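Envelope polyprotein (Puumala orthohantavirus, PDB 5FXU) supplies the Gn glycoprotein of the hantaviral surface, which together with Gc probably mediates host-cell attachment and entry. Local coordinates at residues E8-I21 / I231-I243. Numbering follows the deposited sequence.
Sequences ECPHTIGLGQGLVI and ICLVGSSSEPLYI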
# COMPACT_ATOMS: atom_id res chain seq x y z
N GLU A 8 4.74 7.60 16.17
CA GLU A 8 4.25 8.68 16.98
C GLU A 8 3.16 8.12 17.92
O GLU A 8 2.11 7.67 17.48
CB GLU A 8 3.71 9.80 16.12
CG GLU A 8 3.27 11.02 16.93
CD GLU A 8 2.77 12.19 16.09
OE1 GLU A 8 2.25 11.96 14.96
OE2 GLU A 8 2.87 13.35 16.59
N CYS A 9 3.44 8.16 19.22
CA CYS A 9 2.54 7.65 20.27
C CYS A 9 1.61 8.71 20.84
O CYS A 9 2.08 9.74 21.31
CB CYS A 9 3.41 7.07 21.40
SG CYS A 9 4.26 5.57 20.88
N PRO A 10 0.28 8.46 20.85
CA PRO A 10 -0.62 9.40 21.54
C PRO A 10 -0.48 9.39 23.06
O PRO A 10 0.08 8.43 23.59
CB PRO A 10 -2.02 8.90 21.15
CG PRO A 10 -1.80 7.96 20.01
CD PRO A 10 -0.48 7.33 20.29
N HIS A 11 -1.02 10.41 23.76
CA HIS A 11 -1.02 10.44 25.25
C HIS A 11 -1.90 9.39 25.89
O HIS A 11 -1.52 8.84 26.92
CB HIS A 11 -1.41 11.80 25.81
CG HIS A 11 -0.38 12.85 25.57
ND1 HIS A 11 0.79 12.95 26.30
CD2 HIS A 11 -0.32 13.83 24.64
CE1 HIS A 11 1.51 13.96 25.84
NE2 HIS A 11 0.86 14.51 24.83
N THR A 12 -3.06 9.12 25.30
CA THR A 12 -4.00 8.08 25.80
C THR A 12 -4.35 7.05 24.72
O THR A 12 -4.17 7.29 23.52
CB THR A 12 -5.33 8.69 26.32
OG1 THR A 12 -6.12 9.19 25.23
CG2 THR A 12 -5.07 9.80 27.36
N ILE A 13 -4.88 5.92 25.16
CA ILE A 13 -5.42 4.91 24.25
C ILE A 13 -6.80 5.36 23.74
O ILE A 13 -7.10 5.19 22.56
CB ILE A 13 -5.49 3.51 24.92
CG1 ILE A 13 -4.08 3.06 25.33
CG2 ILE A 13 -6.13 2.48 23.97
CD1 ILE A 13 -4.03 1.80 26.17
N GLY A 14 -7.62 5.90 24.64
CA GLY A 14 -8.94 6.43 24.28
C GLY A 14 -9.94 5.32 24.00
O GLY A 14 -10.09 4.39 24.79
N LEU A 15 -10.60 5.41 22.85
CA LEU A 15 -11.76 4.55 22.54
C LEU A 15 -11.41 3.10 22.13
O LEU A 15 -12.30 2.36 21.68
CB LEU A 15 -12.64 5.20 21.45
CG LEU A 15 -13.31 6.56 21.61
CD1 LEU A 15 -13.78 6.78 23.04
CD2 LEU A 15 -12.44 7.73 21.14
N GLY A 16 -10.14 2.70 22.23
CA GLY A 16 -9.76 1.29 22.13
C GLY A 16 -9.37 0.74 20.77
O GLY A 16 -8.52 -0.15 20.70
N GLN A 17 -9.98 1.25 19.69
CA GLN A 17 -9.92 0.60 18.36
C GLN A 17 -8.85 1.18 17.36
O GLN A 17 -8.77 0.75 16.18
CB GLN A 17 -11.35 0.59 17.77
CG GLN A 17 -12.38 -0.25 18.52
CD GLN A 17 -12.28 -1.76 18.33
OE1 GLN A 17 -11.30 -2.39 18.73
NE2 GLN A 17 -13.33 -2.36 17.75
N GLY A 18 -8.03 2.11 17.84
CA GLY A 18 -7.02 2.77 17.02
C GLY A 18 -5.77 1.93 16.87
O GLY A 18 -5.47 1.08 17.70
N LEU A 19 -5.04 2.16 15.80
CA LEU A 19 -3.77 1.51 15.59
C LEU A 19 -2.72 2.57 15.35
O LEU A 19 -3.04 3.63 14.80
CB LEU A 19 -3.85 0.60 14.37
CG LEU A 19 -4.89 -0.52 14.37
CD1 LEU A 19 -4.92 -1.16 13.01
CD2 LEU A 19 -4.54 -1.56 15.40
N VAL A 20 -1.47 2.28 15.73
CA VAL A 20 -0.34 3.09 15.29
C VAL A 20 0.19 2.51 13.98
O VAL A 20 0.09 1.33 13.74
CB VAL A 20 0.82 3.21 16.32
CG1 VAL A 20 0.43 4.12 17.46
CG2 VAL A 20 1.28 1.86 16.86
N ILE A 21 0.77 3.36 13.14
CA ILE A 21 1.41 2.94 11.91
C ILE A 21 2.67 3.75 11.69
O ILE A 21 2.69 4.94 11.96
CB ILE A 21 0.48 3.11 10.69
CG1 ILE A 21 1.19 2.65 9.40
CG2 ILE A 21 -0.06 4.53 10.58
CD1 ILE A 21 0.24 2.46 8.24
N ILE A 231 -7.83 -0.96 2.89
CA ILE A 231 -7.90 -0.62 4.30
C ILE A 231 -6.78 0.36 4.57
O ILE A 231 -5.64 0.13 4.16
CB ILE A 231 -7.89 -1.89 5.18
CG1 ILE A 231 -8.47 -1.59 6.54
CG2 ILE A 231 -6.51 -2.53 5.28
CD1 ILE A 231 -10.00 -1.51 6.54
N CYS A 232 -7.10 1.50 5.19
CA CYS A 232 -6.19 2.63 5.27
C CYS A 232 -6.07 3.08 6.69
O CYS A 232 -6.99 2.90 7.49
CB CYS A 232 -6.71 3.83 4.42
SG CYS A 232 -7.06 3.43 2.68
N LEU A 233 -4.92 3.66 7.01
CA LEU A 233 -4.73 4.32 8.28
C LEU A 233 -4.37 5.75 7.98
O LEU A 233 -3.61 6.01 7.05
CB LEU A 233 -3.64 3.65 9.10
CG LEU A 233 -3.92 2.41 9.94
CD1 LEU A 233 -5.28 2.29 10.59
CD2 LEU A 233 -3.71 1.23 9.03
N VAL A 234 -4.92 6.65 8.78
CA VAL A 234 -4.78 8.07 8.58
C VAL A 234 -3.78 8.62 9.59
O VAL A 234 -3.90 8.39 10.77
CB VAL A 234 -6.14 8.75 8.77
CG1 VAL A 234 -6.04 10.21 8.42
CG2 VAL A 234 -7.20 8.08 7.90
N GLY A 235 -2.80 9.37 9.11
CA GLY A 235 -1.77 9.95 9.97
C GLY A 235 -0.89 8.91 10.63
O GLY A 235 -0.63 7.86 10.06
N SER A 236 -0.42 9.21 11.82
CA SER A 236 0.41 8.27 12.54
C SER A 236 -0.43 7.28 13.36
O SER A 236 0.08 6.26 13.79
CB SER A 236 1.38 9.03 13.43
OG SER A 236 0.68 9.93 14.29
N SER A 237 -1.72 7.59 13.56
CA SER A 237 -2.61 6.74 14.32
C SER A 237 -4.07 7.00 14.02
O SER A 237 -4.46 8.12 13.90
CB SER A 237 -2.38 7.01 15.80
OG SER A 237 -2.89 5.97 16.59
N SER A 238 -4.87 5.96 13.88
CA SER A 238 -6.29 6.13 13.58
C SER A 238 -6.94 4.80 13.68
O SER A 238 -6.26 3.77 13.79
CB SER A 238 -6.55 6.68 12.12
OG SER A 238 -6.37 5.68 11.08
N GLU A 239 -8.25 4.81 13.61
CA GLU A 239 -8.99 3.61 13.33
C GLU A 239 -8.90 3.27 11.84
O GLU A 239 -8.78 4.17 11.02
CB GLU A 239 -10.44 3.78 13.75
CG GLU A 239 -10.53 3.86 15.25
CD GLU A 239 -11.94 4.00 15.76
OE1 GLU A 239 -12.77 4.70 15.12
OE2 GLU A 239 -12.21 3.41 16.83
N PRO A 240 -8.98 1.98 11.48
CA PRO A 240 -8.96 1.64 10.06
C PRO A 240 -10.13 2.26 9.28
O PRO A 240 -11.24 2.36 9.78
CB PRO A 240 -9.09 0.11 10.06
CG PRO A 240 -8.77 -0.29 11.48
CD PRO A 240 -9.25 0.81 12.33
N LEU A 241 -9.83 2.72 8.07
CA LEU A 241 -10.79 3.33 7.16
C LEU A 241 -10.92 2.40 5.94
O LEU A 241 -9.93 2.07 5.30
CB LEU A 241 -10.25 4.68 6.75
CG LEU A 241 -10.91 5.38 5.57
CD1 LEU A 241 -12.37 5.70 5.86
CD2 LEU A 241 -10.12 6.64 5.26
N TYR A 242 -12.14 1.93 5.70
CA TYR A 242 -12.47 1.03 4.61
C TYR A 242 -12.76 1.86 3.35
O TYR A 242 -13.54 2.81 3.39
CB TYR A 242 -13.69 0.22 5.02
CG TYR A 242 -14.14 -0.85 4.03
CD1 TYR A 242 -14.89 -0.53 2.88
CD2 TYR A 242 -13.85 -2.22 4.26
CE1 TYR A 242 -15.31 -1.52 1.99
CE2 TYR A 242 -14.29 -3.21 3.39
CZ TYR A 242 -15.02 -2.85 2.27
OH TYR A 242 -15.43 -3.83 1.41
N ILE A 243 -12.13 1.50 2.24
CA ILE A 243 -12.35 2.18 0.94
C ILE A 243 -12.90 1.15 -0.03
O ILE A 243 -12.23 0.16 -0.28
CB ILE A 243 -11.04 2.75 0.34
CG1 ILE A 243 -10.27 3.62 1.35
CG2 ILE A 243 -11.30 3.47 -0.97
CD1 ILE A 243 -10.94 4.92 1.70
O HOH W 1 -0.17 9.03 16.69
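Leu19 and Ser238 form an antiparallel hydrogen-bonded pair, with Leu19 N 2.8 Å from Ser238 O in a nearly straight bond (170°). The return bond, from Ser238 N, lies in the plane of the Leu19 carbonyl. A second donor, Ser237 OG, reaches the same Leu19 O at 2.9 Å from above that plane, so one oxygen is gripped twice. Serine suits the site: with OG anti to its backbone N (chi1 -162°), the torsion sets the hydroxyl beside its own carbonyl carbon, where it can donate to Leu19 O. Two residues along, beyond the non-hydrogen-bonded pair Val20 and Ser237, Ile21 N bonds Ser236 O at 3.1 Å.

Ser236 also gathers polar partners from strand 3-9. Its hydroxyl donates to Glu8 OE1 at 2.7 Å, on its anti side but tilted out of the carboxylate plane, and accepts from a water that bridges to Glu8 O. Glu8, CG anti to the backbone N (chi1 -175°) and extended beyond it, carries its carboxylate to the serine, and its other oxygen, OE2, bonds Thr156 and Leu163, which should hold the carboxylate in place. Ser238 OG instead serves its own hairpin, accepting from Val234 N at 2.9 Å and donating to Glu239 O; Gly235, at positive phi, suits the turn between.

Leucine, isoleucine and proline supply the apolar contact. Ile21 CG2 lies 4.0 Å from Leu233 CB, while Leu19 CD1 reaches both Leu233 CD1 and Pro240 CG, each at 4.2 Å. At the exposed margin Glu239 OE2 lies against Gln17 CB, while the Gln17 amide turns away.

Strand 19-30 is thus clasped between strand 237-243 and strand 120-130, with helix 102-105 against Leu19 and strand 185-197 touching Ile21, while Glu8 ties in the edge strand 3-9 of a separate four-stranded sheet.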